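Local coordinates for CTD kinase subunit gamma (Schizosaccharomyces pombe, PDB 5CE7), which probably acts as a subunit of the CTD kinase complex that hyperphosphorylates the C-terminal repeat domain of RNA polymerase II, this chain being the subunit's noncanonical CTD-interacting domain, at residues Q29-H34 and D65-M70; L37-Y42 and L81-R86; C44-L49 and C89-N94. One frame throughout, in Å; residues are numbered along the deposited sequence.

Interaction 1 of 3, residues Q29-H34 and D65-M70; sequences QFAIKH and DTLCEM
Met-70, modelled as selenomethionine, reaches from helix 54-73 across to the last turns of helix 25-33, and its side chain touches at both its root and its tip. CB, which points at the other helix, packs against the terminal methyl CD1 of Ile-32 at 3.8 Å. CG lies beside the backbone N of its own residue (chi1 -68°) and carries the chain onward to SE. A bend at the last torsion (chi3 33°) then turns the terminal methyl onto Gln-29. There CE sits 3.2 Å from Gln-29 CG, a tight fit, and 3.5 Å from Gln-29 N. The two side chains cross obliquely; CB and CG of Gln-29 meet CE, and the extended chain carries the amide on past it. Ile-25 and Ala-28, on the same helix as Gln-29, also touch Met-70. The helices belong to the all-helical right-handed superhelix of the CTD-interacting domain, where these two segments cross at -49° with axes 10.1 Å apart. Deeper in the contact, Leu-67 takes the place one helical turn before Met-70. Its CG is anti to the backbone N, which brings CD1 up to Ala-31 CB at 4.0 Å, with Ile-32 CG1 a little farther from the same methyl. Ile-32 thus lies against Leu-67 and Met-70 alike, CG1 toward the first and CD1 toward the second. Helix 3-14 covers another side of helix 25-33, with Phe-10 touching both Phe-30 and Ala-31. Where helix 25-33 ends, His-34 folds back so that ND1 donates to a lone pair of Phe-30 O at 3.2 Å, in the carbonyl plane. The same oxygen accepts from His-34 N, and the imidazole ND1 stands above the centre of the Phe-30 ring.

Interaction 2 of 3, residues L37-Y42 and L81-R86; sequences LEEDLY and LNMISR
Tyr-42 has CG anti to its backbone N (chi1 -174°), which sends the ring outward from helix 38-51, while Met-83, modelled as selenomethionine, holds CG beside its own N and bends at the end (chi3 105°). The two side chains therefore meet tip to tip, each reaching toward the helix of the other. Met-83 CB stands over the centre of the tyrosine ring, 3.8 Å from the centroid and 10° off the normal, as a CH-pi contact. SE lies obliquely to the same ring, 4.1 Å from its centroid, and the bend lets CE come to 3.5 Å from Tyr-42 CD2. Glu-39 crosses the end of Met-83 at about a right angle, its OE2 only 3.2 Å from CE. The ring has further neighbours in Ile-84, whose CG1 approaches Tyr-42 CE1 at 3.9 Å, and in Arg-86, whose NH2 is 3.7 Å from Tyr-42 CE2. Both approach the ring obliquely. The phenol oxygen hydrogen-bonds Asp-87 OD2 and Trp-46 NE1, which would help fix the reach of the ring. At the exposed side of the contact a water donates to Glu-39 OE2 at 2.8 Å and accepts a weak bond from Arg-86 NH1, a weak water bridge between opposite charges that do not touch. Behind Ile-84, Val-64 and Cys-68 of helix 54-73 continue the apolar packing. Selenium set obliquely against an aromatic ring makes this a Met-aromatic contact, here joining helices 38-51 and 80-86 of the CTD-interacting domain.

Interaction 3 of 3, residues C44-L49 and C89-N94; sequences CIWEEL and CKLVQN
The indole of Trp-46 reaches from helix 38-51 to helix 88-95. With chi1 -85° CG leaves to one side of the helix, and chi2 98° turns the indole so that its benzo end comes nearer helix 88-95, while NE1 hydrogen-bonds Tyr-42 OH. CH2 arrives edge-on at Lys-90 O, 3.6 Å away, and lies 3.8 Å from Lys-90 CB; the extended lysine chain leads its amine off from the contact. Beside it, CZ3 meets Asn-94 CB at 4.0 Å. Asn-94 has CG anti to its backbone N, and its amide plane stands 76° from the indole. OD1 of that amide faces Leu-49 CB at 3.7 Å. Leu-49 and Leu-91 both hold CG beside their own backbone N, anti to the carbonyl carbon, and their CD2 methyls meet at 3.6 Å. Leu-49 CD2 also lies over the centre of the indole face. An alanine in place of Trp-46 would probably loosen this packing, losing the surface under Leu-49 CD2, the contacts with Lys-90 and Asn-94, and the NE1 bond. No hydrogen bond runs between the segments, so the contact probably rests mainly on van der Waals packing, with the polar Lys-90 O and Asn-94 amide set against carbon.

The first halves of the three contacts follow one another along the chain at 29-34, 37-42 and 44-49, and the second halves follow in the same order at 65-70, 81-86 and 89-94. Interaction 1 joins helices 25-33 and 54-73; interactions 2 and 3 share helix 38-51, set against 80-86 and 88-95. Centres of 1 and 2, and of 2 and 3, are about 11 Å apart; those of 1 and 3, about 17 Å apart, lie on opposite sides of the chain's centre. Packing runs on between them: Cys-68 touches Leu-81, Ala-31 meets Leu-41, Leu-67 reaches Ile-45, and Ile-84 O meets Leu-91 CD1. Helices well apart in sequence are thus packed together, consistent with the right-handed superhelix of this domain.

Interaction 1 of 3, residues Q29-H34 and D65-M70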
# COMPACT_ATOMS: atom_id res chain seq x y z
N GLN A 29 4.65 -0.91 -12.22
CA GLN A 29 5.06 -0.29 -13.49
C GLN A 29 3.88 0.27 -14.27
O GLN A 29 3.96 1.36 -14.86
CB GLN A 29 5.85 -1.28 -14.36
CG GLN A 29 7.25 -1.58 -13.84
CD GLN A 29 7.94 -2.70 -14.59
OE1 GLN A 29 7.30 -3.63 -15.07
NE2 GLN A 29 9.27 -2.62 -14.67
N PHE A 30 2.78 -0.48 -14.29
CA PHE A 30 1.53 -0.02 -14.92
C PHE A 30 1.01 1.25 -14.26
O PHE A 30 0.64 2.20 -14.96
CB PHE A 30 0.45 -1.11 -14.84
CG PHE A 30 -0.81 -0.75 -15.57
CD1 PHE A 30 -0.97 -1.07 -16.92
CD2 PHE A 30 -1.85 -0.11 -14.91
CE1 PHE A 30 -2.14 -0.74 -17.59
CE2 PHE A 30 -3.02 0.22 -15.58
CZ PHE A 30 -3.17 -0.09 -16.92
N ALA A 31 0.93 1.26 -12.94
CA ALA A 31 0.42 2.41 -12.20
C ALA A 31 1.22 3.66 -12.52
O ALA A 31 0.66 4.76 -12.58
CB ALA A 31 0.44 2.14 -10.69
N ILE A 32 2.52 3.49 -12.72
CA ILE A 32 3.44 4.60 -12.97
C ILE A 32 3.37 5.04 -14.42
O ILE A 32 3.38 6.23 -14.72
CB ILE A 32 4.90 4.23 -12.58
CG1 ILE A 32 5.03 4.17 -11.05
CG2 ILE A 32 5.88 5.23 -13.17
CD1 ILE A 32 6.23 3.41 -10.56
N LYS A 33 3.29 4.06 -15.31
CA LYS A 33 3.15 4.35 -16.74
C LYS A 33 1.89 5.17 -17.00
O LYS A 33 1.84 5.97 -17.94
CB LYS A 33 3.10 3.04 -17.52
CG LYS A 33 2.72 3.16 -18.99
CD LYS A 33 3.79 3.86 -19.82
CE LYS A 33 3.37 3.95 -21.29
NZ LYS A 33 4.30 4.77 -22.13
N HIS A 34 0.88 4.98 -16.16
CA HIS A 34 -0.39 5.67 -16.31
C HIS A 34 -0.68 6.58 -15.14
O HIS A 34 -1.78 6.58 -14.59
CB HIS A 34 -1.50 4.64 -16.49
CG HIS A 34 -1.34 3.83 -17.73
ND1 HIS A 34 -0.83 2.55 -17.73
CD2 HIS A 34 -1.56 4.14 -19.03
CE1 HIS A 34 -0.77 2.10 -18.97
NE2 HIS A 34 -1.21 3.05 -19.78
N ASP A 65 4.39 -0.68 -0.76
CA ASP A 65 5.81 -0.46 -0.48
C ASP A 65 6.59 -0.49 -1.80
O ASP A 65 7.38 0.40 -2.09
CB ASP A 65 6.30 -1.53 0.49
CG ASP A 65 7.66 -1.22 1.10
OD1 ASP A 65 8.21 -0.12 0.90
OD2 ASP A 65 8.18 -2.09 1.81
N THR A 66 6.37 -1.53 -2.59
CA THR A 66 6.99 -1.67 -3.92
C THR A 66 6.67 -0.49 -4.86
O THR A 66 7.55 0.04 -5.56
CB THR A 66 6.57 -3.02 -4.55
OG1 THR A 66 7.05 -4.10 -3.73
CG2 THR A 66 7.14 -3.17 -5.99
N LEU A 67 5.41 -0.07 -4.85
CA LEU A 67 4.97 1.08 -5.64
C LEU A 67 5.74 2.34 -5.23
O LEU A 67 6.25 3.07 -6.09
CB LEU A 67 3.47 1.31 -5.47
CG LEU A 67 2.85 2.50 -6.20
CD1 LEU A 67 3.10 2.38 -7.71
CD2 LEU A 67 1.37 2.55 -5.94
N CYS A 68 5.80 2.62 -3.93
CA CYS A 68 6.57 3.76 -3.46
C CYS A 68 8.05 3.68 -3.87
O CYS A 68 8.61 4.66 -4.36
CB CYS A 68 6.43 3.94 -1.94
SG CYS A 68 4.77 4.46 -1.40
N GLU A 69 8.68 2.53 -3.68
CA GLU A 69 10.09 2.36 -4.07
C GLU A 69 10.28 2.65 -5.55
O GLU A 69 11.20 3.36 -5.95
CB GLU A 69 10.59 0.95 -3.76
CG GLU A 69 10.61 0.64 -2.27
CD GLU A 69 11.03 -0.80 -1.96
OE1 GLU A 69 10.85 -1.68 -2.83
OE2 GLU A 69 11.54 -1.04 -0.85
N MSE A 70 9.39 2.12 -6.37
CA MSE A 70 9.51 2.33 -7.80
C MSE A 70 9.20 3.77 -8.20
O MSE A 70 9.82 4.30 -9.10
CB MSE A 70 8.66 1.32 -8.56
CG MSE A 70 9.23 -0.10 -8.41
SE MSE A 70 8.29 -1.36 -9.53
CE MSE A 70 7.90 -0.11 -11.04

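Interaction 2 of 3, residues L37-Y42 and L81-R86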
# COMPACT_ATOMS: atom_id res chain seq x y z
N LEU A 37 -3.81 8.50 -14.53
CA LEU A 37 -4.98 7.85 -13.95
C LEU A 37 -4.80 7.59 -12.45
O LEU A 37 -5.51 6.79 -11.89
CB LEU A 37 -5.27 6.52 -14.67
CG LEU A 37 -5.71 6.43 -16.15
CD1 LEU A 37 -6.44 7.69 -16.68
CD2 LEU A 37 -4.56 6.07 -17.06
N GLU A 38 -3.84 8.27 -11.81
CA GLU A 38 -3.49 7.97 -10.41
C GLU A 38 -4.68 7.95 -9.44
O GLU A 38 -4.77 7.10 -8.56
CB GLU A 38 -2.38 8.91 -9.91
CG GLU A 38 -2.72 10.40 -9.92
CD GLU A 38 -1.52 11.29 -9.62
OE1 GLU A 38 -0.38 10.79 -9.59
OE2 GLU A 38 -1.71 12.51 -9.43
N GLU A 39 -5.62 8.87 -9.61
CA GLU A 39 -6.78 8.90 -8.73
C GLU A 39 -7.63 7.65 -8.91
O GLU A 39 -8.06 7.06 -7.92
CB GLU A 39 -7.60 10.16 -8.97
CG GLU A 39 -6.77 11.42 -8.98
CD GLU A 39 -7.00 12.29 -7.77
OE1 GLU A 39 -7.99 13.06 -7.76
OE2 GLU A 39 -6.20 12.20 -6.81
N ASP A 40 -7.86 7.26 -10.16
CA ASP A 40 -8.65 6.06 -10.46
C ASP A 40 -7.95 4.83 -9.89
O ASP A 40 -8.57 3.98 -9.26
CB ASP A 40 -8.78 5.87 -11.98
CG ASP A 40 -9.60 6.96 -12.65
OD1 ASP A 40 -9.03 8.03 -12.94
OD2 ASP A 40 -10.80 6.72 -12.91
N LEU A 41 -6.66 4.74 -10.18
CA LEU A 41 -5.86 3.59 -9.81
C LEU A 41 -5.69 3.48 -8.30
O LEU A 41 -5.75 2.39 -7.76
CB LEU A 41 -4.50 3.62 -10.52
CG LEU A 41 -4.42 2.86 -11.86
CD1 LEU A 41 -5.76 2.73 -12.59
CD2 LEU A 41 -3.31 3.35 -12.78
N TYR A 42 -5.47 4.62 -7.63
CA TYR A 42 -5.38 4.62 -6.18
C TYR A 42 -6.70 4.12 -5.55
O TYR A 42 -6.70 3.44 -4.52
CB TYR A 42 -5.00 6.01 -5.65
CG TYR A 42 -4.75 6.04 -4.17
CD1 TYR A 42 -3.65 5.39 -3.61
CD2 TYR A 42 -5.62 6.70 -3.31
CE1 TYR A 42 -3.43 5.39 -2.24
CE2 TYR A 42 -5.40 6.72 -1.94
CZ TYR A 42 -4.30 6.06 -1.42
OH TYR A 42 -4.09 6.07 -0.07
N LEU A 81 2.84 8.77 -3.91
CA LEU A 81 3.61 8.97 -2.69
C LEU A 81 2.89 9.87 -1.69
O LEU A 81 2.87 9.58 -0.50
CB LEU A 81 5.00 9.55 -3.02
CG LEU A 81 5.92 8.62 -3.81
CD1 LEU A 81 7.04 9.40 -4.46
CD2 LEU A 81 6.47 7.53 -2.89
N ASN A 82 2.30 10.96 -2.17
CA ASN A 82 1.53 11.85 -1.30
C ASN A 82 0.24 11.22 -0.80
O ASN A 82 -0.17 11.46 0.33
CB ASN A 82 1.20 13.18 -2.01
CG ASN A 82 2.42 14.09 -2.14
OD1 ASN A 82 3.48 13.82 -1.57
ND2 ASN A 82 2.28 15.17 -2.90
N MSE A 83 -0.41 10.43 -1.65
CA MSE A 83 -1.65 9.78 -1.25
C MSE A 83 -1.42 8.71 -0.19
O MSE A 83 -2.15 8.60 0.78
CB MSE A 83 -2.35 9.16 -2.46
CG MSE A 83 -2.64 10.15 -3.57
SE MSE A 83 -3.40 9.20 -5.12
CE MSE A 83 -5.25 9.75 -4.92
N ILE A 84 -0.39 7.91 -0.39
CA ILE A 84 -0.06 6.85 0.56
C ILE A 84 0.41 7.42 1.89
O ILE A 84 0.04 6.91 2.96
CB ILE A 84 0.99 5.90 -0.06
CG1 ILE A 84 0.32 5.01 -1.11
CG2 ILE A 84 1.68 5.08 1.02
CD1 ILE A 84 1.25 4.52 -2.25
N SER A 85 1.19 8.49 1.83
CA SER A 85 1.65 9.18 3.03
C SER A 85 0.48 9.74 3.85
O SER A 85 0.41 9.55 5.06
CB SER A 85 2.60 10.32 2.65
OG SER A 85 3.28 10.79 3.80
N ARG A 86 -0.43 10.43 3.17
CA ARG A 86 -1.62 11.00 3.81
C ARG A 86 -2.45 9.89 4.45
O ARG A 86 -3.01 10.07 5.53
CB ARG A 86 -2.48 11.74 2.77
CG ARG A 86 -3.87 12.14 3.27
CD ARG A 86 -4.82 12.49 2.10
NE ARG A 86 -5.20 11.30 1.33
CZ ARG A 86 -5.40 11.28 0.02
NH1 ARG A 86 -5.27 12.38 -0.71
NH2 ARG A 86 -5.75 10.14 -0.58
O HOH W 1 -5.99 12.83 -4.07

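Interaction 3 of 3, residues C44-L49 and C89-N94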
# COMPACT_ATOMS: atom_id res chain seq x y z
N CYS A 44 -8.61 1.96 -6.98
CA CYS A 44 -8.61 0.52 -7.23
C CYS A 44 -7.92 -0.21 -6.07
O CYS A 44 -8.35 -1.29 -5.65
CB CYS A 44 -7.87 0.19 -8.53
SG CYS A 44 -8.69 0.70 -10.08
N ILE A 45 -6.84 0.39 -5.57
CA ILE A 45 -6.09 -0.17 -4.43
C ILE A 45 -6.99 -0.27 -3.20
O ILE A 45 -7.08 -1.33 -2.57
CB ILE A 45 -4.82 0.65 -4.10
CG1 ILE A 45 -3.85 0.65 -5.29
CG2 ILE A 45 -4.14 0.09 -2.83
CD1 ILE A 45 -2.66 1.61 -5.15
N TRP A 46 -7.68 0.82 -2.87
CA TRP A 46 -8.61 0.80 -1.74
C TRP A 46 -9.84 -0.09 -1.94
O TRP A 46 -10.35 -0.68 -0.98
CB TRP A 46 -9.03 2.23 -1.32
CG TRP A 46 -8.02 2.81 -0.37
CD1 TRP A 46 -7.00 3.66 -0.67
CD2 TRP A 46 -7.91 2.52 1.03
NE1 TRP A 46 -6.26 3.93 0.47
CE2 TRP A 46 -6.80 3.25 1.52
CE3 TRP A 46 -8.64 1.72 1.92
CZ2 TRP A 46 -6.41 3.20 2.87
CZ3 TRP A 46 -8.24 1.67 3.26
CH2 TRP A 46 -7.14 2.41 3.72
N GLU A 47 -10.30 -0.21 -3.19
CA GLU A 47 -11.39 -1.14 -3.50
C GLU A 47 -10.98 -2.58 -3.15
O GLU A 47 -11.77 -3.35 -2.61
CB GLU A 47 -11.75 -1.06 -4.98
CG GLU A 47 -12.94 -1.92 -5.39
CD GLU A 47 -13.26 -1.81 -6.89
OE1 GLU A 47 -12.46 -1.19 -7.61
OE2 GLU A 47 -14.29 -2.36 -7.33
N GLU A 48 -9.75 -2.94 -3.50
CA GLU A 48 -9.24 -4.28 -3.23
C GLU A 48 -8.95 -4.47 -1.74
O GLU A 48 -9.15 -5.56 -1.20
CB GLU A 48 -7.97 -4.55 -4.05
CG GLU A 48 -8.22 -4.70 -5.54
CD GLU A 48 -8.58 -6.13 -5.92
OE1 GLU A 48 -7.82 -7.06 -5.55
OE2 GLU A 48 -9.64 -6.32 -6.56
N LEU A 49 -8.49 -3.43 -1.07
CA LEU A 49 -8.34 -3.48 0.40
C LEU A 49 -9.66 -3.77 1.10
O LEU A 49 -9.76 -4.67 1.94
CB LEU A 49 -7.78 -2.17 0.96
CG LEU A 49 -6.27 -1.95 0.85
CD1 LEU A 49 -5.84 -2.44 -0.48
CD2 LEU A 49 -5.91 -0.48 1.00
N CYS A 89 -2.08 5.86 8.16
CA CYS A 89 -2.75 5.30 9.33
C CYS A 89 -4.04 4.58 8.95
O CYS A 89 -4.40 3.57 9.56
CB CYS A 89 -2.98 6.36 10.42
SG CYS A 89 -1.43 6.86 11.26
N LYS A 90 -4.74 5.08 7.93
CA LYS A 90 -5.90 4.35 7.40
C LYS A 90 -5.48 2.99 6.87
O LYS A 90 -6.14 1.97 7.11
CB LYS A 90 -6.58 5.16 6.30
CG LYS A 90 -7.25 6.44 6.79
CD LYS A 90 -7.99 7.16 5.67
CE LYS A 90 -8.82 8.33 6.21
NZ LYS A 90 -9.51 9.09 5.11
N LEU A 91 -4.36 2.97 6.14
CA LEU A 91 -3.84 1.73 5.59
C LEU A 91 -3.57 0.75 6.72
O LEU A 91 -3.94 -0.42 6.63
CB LEU A 91 -2.58 2.00 4.77
CG LEU A 91 -2.88 2.78 3.48
CD1 LEU A 91 -1.63 3.38 2.83
CD2 LEU A 91 -3.63 1.89 2.50
N VAL A 92 -2.92 1.22 7.78
CA VAL A 92 -2.64 0.36 8.93
C VAL A 92 -3.92 -0.18 9.57
O VAL A 92 -4.00 -1.35 9.95
CB VAL A 92 -1.77 1.10 10.00
CG1 VAL A 92 -1.72 0.29 11.29
CG2 VAL A 92 -0.37 1.36 9.47
N GLN A 93 -4.92 0.69 9.70
CA GLN A 93 -6.19 0.30 10.32
C GLN A 93 -6.87 -0.82 9.53
O GLN A 93 -7.52 -1.70 10.10
CB GLN A 93 -7.12 1.52 10.40
CG GLN A 93 -8.56 1.17 10.73
CD GLN A 93 -9.56 2.12 10.08
OE1 GLN A 93 -9.27 3.31 9.88
NE2 GLN A 93 -10.74 1.60 9.74
N ASN A 94 -6.74 -0.76 8.21
CA ASN A 94 -7.33 -1.77 7.33
C ASN A 94 -6.57 -3.10 7.40
O ASN A 94 -7.17 -4.17 7.51
CB ASN A 94 -7.37 -1.25 5.89
CG ASN A 94 -7.84 -2.30 4.91
OD1 ASN A 94 -7.06 -3.11 4.42
ND2 ASN A 94 -9.14 -2.31 4.64